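Local atomic coordinates of 336aa long hypothetical dTDP-glucose 4,6-dehydratase (PDB entry 2HUN), a protein that probably acts as an NAD(+)-dependent dTDP-glucose 4,6-dehydratase, and binds NAD(+) on a Rossmann fold. Residues I196-G209 and M261-R274. Numbering follows the deposited sequence.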
loop_
_atom_site.group_PDB
_atom_site.type_symbol
_atom_site.label_atom_id
_atom_site.label_comp_id
_atom_site.label_asym_id
_atom_site.label_seq_id
_atom_site.Cartn_x
_atom_site.Cartn_y
_atom_site.Cartn_z
ATOM N N ILE A 196 24.840 2.301 -25.354
ATOM C CA ILE A 196 25.470 3.410 -26.067
ATOM C C ILE A 196 26.967 3.464 -25.770
ATOM O O ILE A 196 27.792 3.523 -26.685
ATOM C CB ILE A 196 24.843 4.761 -25.665
ATOM C CG1 ILE A 196 23.379 4.813 -26.114
ATOM C CG2 ILE A 196 25.626 5.904 -26.293
ATOM C CD1 ILE A 196 22.610 5.973 -25.534
ATOM N N ILE A 197 27.308 3.451 -24.485
ATOM C CA ILE A 197 28.697 3.494 -24.053
ATOM C C ILE A 197 29.530 2.360 -24.660
ATOM O O ILE A 197 30.554 2.604 -25.306
ATOM C CB ILE A 197 28.783 3.424 -22.513
ATOM C CG1 ILE A 197 28.247 4.730 -21.914
ATOM C CG2 ILE A 197 30.221 3.164 -22.074
ATOM C CD1 ILE A 197 28.132 4.722 -20.404
ATOM N N ARG A 198 29.093 1.124 -24.453
ATOM C CA ARG A 198 29.813 -0.027 -24.984
ATOM C C ARG A 198 29.944 -0.006 -26.506
ATOM O O ARG A 198 31.003 -0.325 -27.040
ATOM C CB ARG A 198 29.137 -1.328 -24.541
ATOM C CG ARG A 198 29.323 -1.651 -23.062
ATOM C CD ARG A 198 28.552 -2.910 -22.665
ATOM N NE ARG A 198 29.088 -4.122 -23.286
ATOM C CZ ARG A 198 30.153 -4.784 -22.844
ATOM N NH1 ARG A 198 30.809 -4.359 -21.768
ATOM N NH2 ARG A 198 30.566 -5.875 -23.480
ATOM N N ALA A 199 28.878 0.375 -27.203
ATOM C CA ALA A 199 28.911 0.417 -28.659
ATOM C C ALA A 199 29.904 1.464 -29.159
ATOM O O ALA A 199 30.600 1.245 -30.151
ATOM C CB ALA A 199 27.521 0.707 -29.211
ATOM N N SER A 200 29.970 2.603 -28.478
ATOM C CA SER A 200 30.894 3.656 -28.884
ATOM C C SER A 200 32.334 3.187 -28.675
ATOM O O SER A 200 33.272 3.782 -29.209
ATOM C CB SER A 200 30.650 4.933 -28.075
ATOM O OG SER A 200 31.081 4.779 -26.732
ATOM N N LEU A 201 32.494 2.120 -27.894
ATOM C CA LEU A 201 33.808 1.557 -27.598
ATOM C C LEU A 201 34.040 0.235 -28.322
ATOM O O LEU A 201 34.949 -0.523 -27.972
ATOM C CB LEU A 201 33.960 1.336 -26.092
ATOM C CG LEU A 201 34.107 2.589 -25.229
ATOM C CD1 LEU A 201 34.048 2.206 -23.758
ATOM C CD2 LEU A 201 35.425 3.281 -25.559
ATOM N N GLY A 202 33.211 -0.041 -29.322
ATOM C CA GLY A 202 33.348 -1.273 -30.075
ATOM C C GLY A 202 33.232 -2.543 -29.250
ATOM O O GLY A 202 33.735 -3.590 -29.658
ATOM N N LEU A 203 32.574 -2.462 -28.094
ATOM C CA LEU A 203 32.406 -3.631 -27.235
ATOM C C LEU A 203 31.137 -4.395 -27.600
ATOM O O LEU A 203 30.155 -3.809 -28.060
ATOM C CB LEU A 203 32.354 -3.216 -25.758
ATOM C CG LEU A 203 33.579 -2.482 -25.203
ATOM C CD1 LEU A 203 33.356 -2.116 -23.742
ATOM C CD2 LEU A 203 34.810 -3.366 -25.342
ATOM N N LYS A 204 31.169 -5.709 -27.395
ATOM C CA LYS A 204 30.033 -6.568 -27.695
ATOM C C LYS A 204 28.863 -6.281 -26.760
ATOM O O LYS A 204 29.033 -6.178 -25.546
ATOM C CB LYS A 204 30.430 -8.041 -27.562
ATOM C CG LYS A 204 31.485 -8.516 -28.555
ATOM C CD LYS A 204 30.970 -8.474 -29.985
ATOM C CE LYS A 204 32.012 -8.998 -30.966
ATOM N NZ LYS A 204 31.530 -8.943 -32.377
ATOM N N ILE A 205 27.676 -6.148 -27.335
ATOM C CA ILE A 205 26.473 -5.892 -26.562
ATOM C C ILE A 205 25.781 -7.239 -26.350
ATOM O O ILE A 205 25.253 -7.825 -27.289
ATOM C CB ILE A 205 25.529 -4.940 -27.329
ATOM C CG1 ILE A 205 26.197 -3.569 -27.478
ATOM C CG2 ILE A 205 24.189 -4.833 -26.613
ATOM C CD1 ILE A 205 25.563 -2.687 -28.539
ATOM N N PRO A 206 25.780 -7.755 -25.117
ATOM C CA PRO A 206 25.123 -9.051 -24.917
ATOM C C PRO A 206 23.617 -8.944 -24.917
ATOM O O PRO A 206 23.052 -7.922 -24.549
ATOM C CB PRO A 206 25.636 -9.524 -23.565
ATOM C CG PRO A 206 26.364 -8.341 -22.959
ATOM C CD PRO A 206 26.157 -7.149 -23.831
ATOM N N ILE A 207 22.967 -10.021 -25.325
ATOM C CA ILE A 207 21.515 -10.127 -25.351
ATOM C C ILE A 207 21.083 -11.535 -24.963
ATOM O O ILE A 207 21.229 -12.496 -25.705
ATOM C CB ILE A 207 21.019 -9.817 -26.759
ATOM C CG1 ILE A 207 19.835 -10.725 -27.110
ATOM C CG2 ILE A 207 22.145 -10.097 -27.771
ATOM C CD1 ILE A 207 18.874 -10.062 -28.089
ATOM N N TYR A 208 20.598 -11.652 -23.719
ATOM C CA TYR A 208 20.325 -12.991 -23.212
ATOM C C TYR A 208 19.024 -13.552 -23.786
ATOM O O TYR A 208 17.928 -13.130 -23.438
ATOM C CB TYR A 208 20.232 -12.915 -21.688
ATOM C CG TYR A 208 21.451 -12.264 -21.138
ATOM C CD1 TYR A 208 21.624 -10.889 -21.271
ATOM C CD2 TYR A 208 22.415 -13.019 -20.469
ATOM C CE1 TYR A 208 22.742 -10.271 -20.730
ATOM C CE2 TYR A 208 23.538 -12.403 -19.937
ATOM C CZ TYR A 208 23.704 -11.036 -20.068
ATOM O OH TYR A 208 24.807 -10.412 -19.520
ATOM N N GLY A 209 19.208 -14.461 -24.760
ATOM C CA GLY A 209 18.087 -15.268 -25.242
ATOM C C GLY A 209 17.065 -14.486 -26.083
ATOM O O GLY A 209 15.861 -14.594 -25.898
ATOM N N MET A 261 23.160 5.052 -34.127
ATOM C CA MET A 261 24.545 5.410 -33.866
ATOM C C MET A 261 25.309 5.232 -35.177
ATOM O O MET A 261 26.540 5.194 -35.202
ATOM C CB MET A 261 25.137 4.523 -32.765
ATOM C CG MET A 261 24.757 4.955 -31.354
ATOM S SD MET A 261 25.495 3.933 -30.053
ATOM C CE MET A 261 26.898 4.944 -29.590
ATOM N N GLY A 262 24.551 5.121 -36.267
ATOM C CA GLY A 262 25.132 4.954 -37.587
ATOM C C GLY A 262 25.979 3.706 -37.713
ATOM O O GLY A 262 26.942 3.679 -38.482
ATOM N N LYS A 263 25.612 2.663 -36.975
ATOM C CA LYS A 263 26.372 1.420 -36.998
ATOM C C LYS A 263 25.620 0.210 -37.515
ATOM O O LYS A 263 24.456 0.282 -37.916
ATOM C CB LYS A 263 26.892 1.087 -35.599
ATOM C CG LYS A 263 27.790 2.141 -34.998
ATOM C CD LYS A 263 28.495 1.616 -33.760
ATOM C CE LYS A 263 29.700 2.488 -33.440
ATOM N NZ LYS A 263 30.562 2.655 -34.648
ATOM N N GLY A 264 26.327 -0.917 -37.490
ATOM C CA GLY A 264 25.766 -2.175 -37.926
ATOM C C GLY A 264 25.418 -2.997 -36.710
ATOM O O GLY A 264 25.635 -2.559 -35.582
ATOM N N GLU A 265 24.879 -4.190 -36.931
ATOM C CA GLU A 265 24.479 -5.043 -35.820
ATOM C C GLU A 265 25.475 -6.142 -35.439
ATOM O O GLU A 265 25.127 -7.072 -34.707
ATOM C CB GLU A 265 23.116 -5.673 -36.120
ATOM C CG GLU A 265 21.966 -4.663 -36.246
ATOM C CD GLU A 265 20.642 -5.351 -36.486
ATOM O OE1 GLU A 265 20.665 -6.582 -36.702
ATOM O OE2 GLU A 265 19.577 -4.694 -36.464
ATOM N N GLU A 266 26.717 -6.023 -35.919
ATOM C CA GLU A 266 27.772 -7.005 -35.640
ATOM C C GLU A 266 28.104 -7.128 -34.155
ATOM O O GLU A 266 28.591 -8.163 -33.704
ATOM C CB GLU A 266 29.065 -6.622 -36.366
ATOM C CG GLU A 266 28.921 -6.205 -37.829
ATOM C CD GLU A 266 28.471 -7.336 -38.732
ATOM O OE1 GLU A 266 27.367 -7.876 -38.502
ATOM O OE2 GLU A 266 29.217 -7.676 -39.679
ATOM N N LEU A 267 27.855 -6.055 -33.412
ATOM C CA LEU A 267 28.137 -6.002 -31.981
ATOM C C LEU A 267 27.186 -6.835 -31.140
ATOM O O LEU A 267 27.474 -7.127 -29.978
ATOM C CB LEU A 267 28.094 -4.550 -31.501
ATOM C CG LEU A 267 29.241 -3.647 -31.947
ATOM C CD1 LEU A 267 28.946 -2.207 -31.549
ATOM C CD2 LEU A 267 30.534 -4.133 -31.312
ATOM N N ILE A 268 26.053 -7.219 -31.720
ATOM C CA ILE A 268 25.082 -8.021 -30.984
ATOM C C ILE A 268 25.582 -9.448 -30.792
ATOM O O ILE A 268 25.868 -10.157 -31.759
ATOM C CB ILE A 268 23.711 -8.067 -31.699
ATOM C CG1 ILE A 268 23.128 -6.658 -31.809
ATOM C CG2 ILE A 268 22.748 -8.930 -30.907
ATOM C CD1 ILE A 268 21.764 -6.609 -32.481
ATOM N N GLU A 269 25.686 -9.857 -29.532
ATOM C CA GLU A 269 26.151 -11.191 -29.180
ATOM C C GLU A 269 25.079 -11.894 -28.353
ATOM O O GLU A 269 24.973 -11.696 -27.139
ATOM C CB GLU A 269 27.454 -11.101 -28.379
ATOM C CG GLU A 269 27.998 -12.443 -27.909
ATOM C CD GLU A 269 28.987 -13.066 -28.878
ATOM O OE1 GLU A 269 29.466 -12.358 -29.789
ATOM O OE2 GLU A 269 29.298 -14.265 -28.717
ATOM N N LEU A 270 24.288 -12.715 -29.032
ATOM C CA LEU A 270 23.272 -13.409 -28.250
ATOM C C LEU A 270 23.873 -14.606 -27.503
ATOM O O LEU A 270 24.435 -15.521 -28.087
ATOM C CB LEU A 270 22.184 -13.897 -29.211
ATOM C CG LEU A 270 22.010 -12.992 -30.440
ATOM C CD1 LEU A 270 21.092 -13.609 -31.500
ATOM C CD2 LEU A 270 21.401 -11.628 -30.093
ATOM N N VAL A 271 23.766 -14.550 -26.157
ATOM C CA VAL A 271 24.269 -15.640 -25.322
ATOM C C VAL A 271 23.128 -16.494 -24.760
ATOM O O VAL A 271 21.969 -16.355 -25.128
ATOM C CB VAL A 271 25.073 -15.033 -24.171
ATOM C CG1 VAL A 271 26.360 -14.409 -24.704
ATOM C CG2 VAL A 271 24.252 -13.967 -23.469
ATOM N N GLU A 272 23.496 -17.435 -23.867
ATOM C CA GLU A 272 22.468 -18.247 -23.224
ATOM C C GLU A 272 21.602 -17.412 -22.277
ATOM O O GLU A 272 21.998 -16.361 -21.791
ATOM C CB GLU A 272 23.148 -19.392 -22.469
ATOM C CG GLU A 272 24.098 -18.901 -21.376
ATOM C CD GLU A 272 24.627 -20.089 -20.602
ATOM O OE1 GLU A 272 24.000 -20.479 -19.627
ATOM O OE2 GLU A 272 25.667 -20.620 -20.988
ATOM N N ASP A 273 20.367 -17.898 -22.048
ATOM C CA ASP A 273 19.387 -17.084 -21.335
ATOM C C ASP A 273 19.679 -16.949 -19.840
ATOM O O ASP A 273 20.465 -17.688 -19.251
ATOM C CB ASP A 273 18.003 -17.692 -21.550
ATOM C CG ASP A 273 16.956 -16.593 -21.449
ATOM O OD1 ASP A 273 17.329 -15.484 -21.063
ATOM O OD2 ASP A 273 15.796 -16.849 -21.756
ATOM N N ARG A 274 19.034 -15.933 -19.227
ATOM C CA ARG A 274 19.274 -15.643 -17.816
ATOM C C ARG A 274 17.965 -15.464 -17.031
ATOM O O ARG A 274 16.906 -15.193 -17.575
ATOM C CB ARG A 274 20.127 -14.381 -17.719
ATOM C CG ARG A 274 19.487 -13.193 -18.433
ATOM C CD ARG A 274 20.003 -11.857 -17.892
ATOM N NE ARG A 274 19.353 -10.737 -18.578
ATOM C CZ ARG A 274 19.990 -9.551 -18.560
ATOM N NH1 ARG A 274 21.154 -9.430 -17.946
ATOM N NH2 ARG A 274 19.442 -8.497 -19.172
#
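L267 O is met twice from segment 196-209: the I205 amide bonds to it (N to O 2.8 Å, N-H...O 156°), and K204 CA brings a weaker C-H contact at 3.5 Å. Two further bonds pair strands 205-208 and 268-271 in parallel as a small two-stranded sheet, E269 N to I205 O at 3.1 Å and I207 N to E269 O at 3.2 Å. R198 NH2 donates to K204 O at 2.6 Å, in plane with both guanidinium and carbonyl, while its NH1 holds I326 O and H328 O.

At the far end, R274 stretches its aliphatic stem over the Y208 ring and lays its guanidinium flat on it (planes 6° apart), an off-centre cation-pi contact with CZ 3.9 Å from the ring centroid. V271 CG2 makes a CH-pi contact with the opposite face, 4.0 Å from that centroid. Without the ring, as with a serine at Y208, the R274 guanidinium would probably lose its stacking surface and V271 its CH-pi partner.

M261 SD lies 3.9 Å from A199 CB, and L267 CD1 packs on the same methyl; chi3 of 98° turns M261 CE toward I196. The small sheet rests through I205 and I207 on helix 250-260, while I196 and M261 meet helix 300-313.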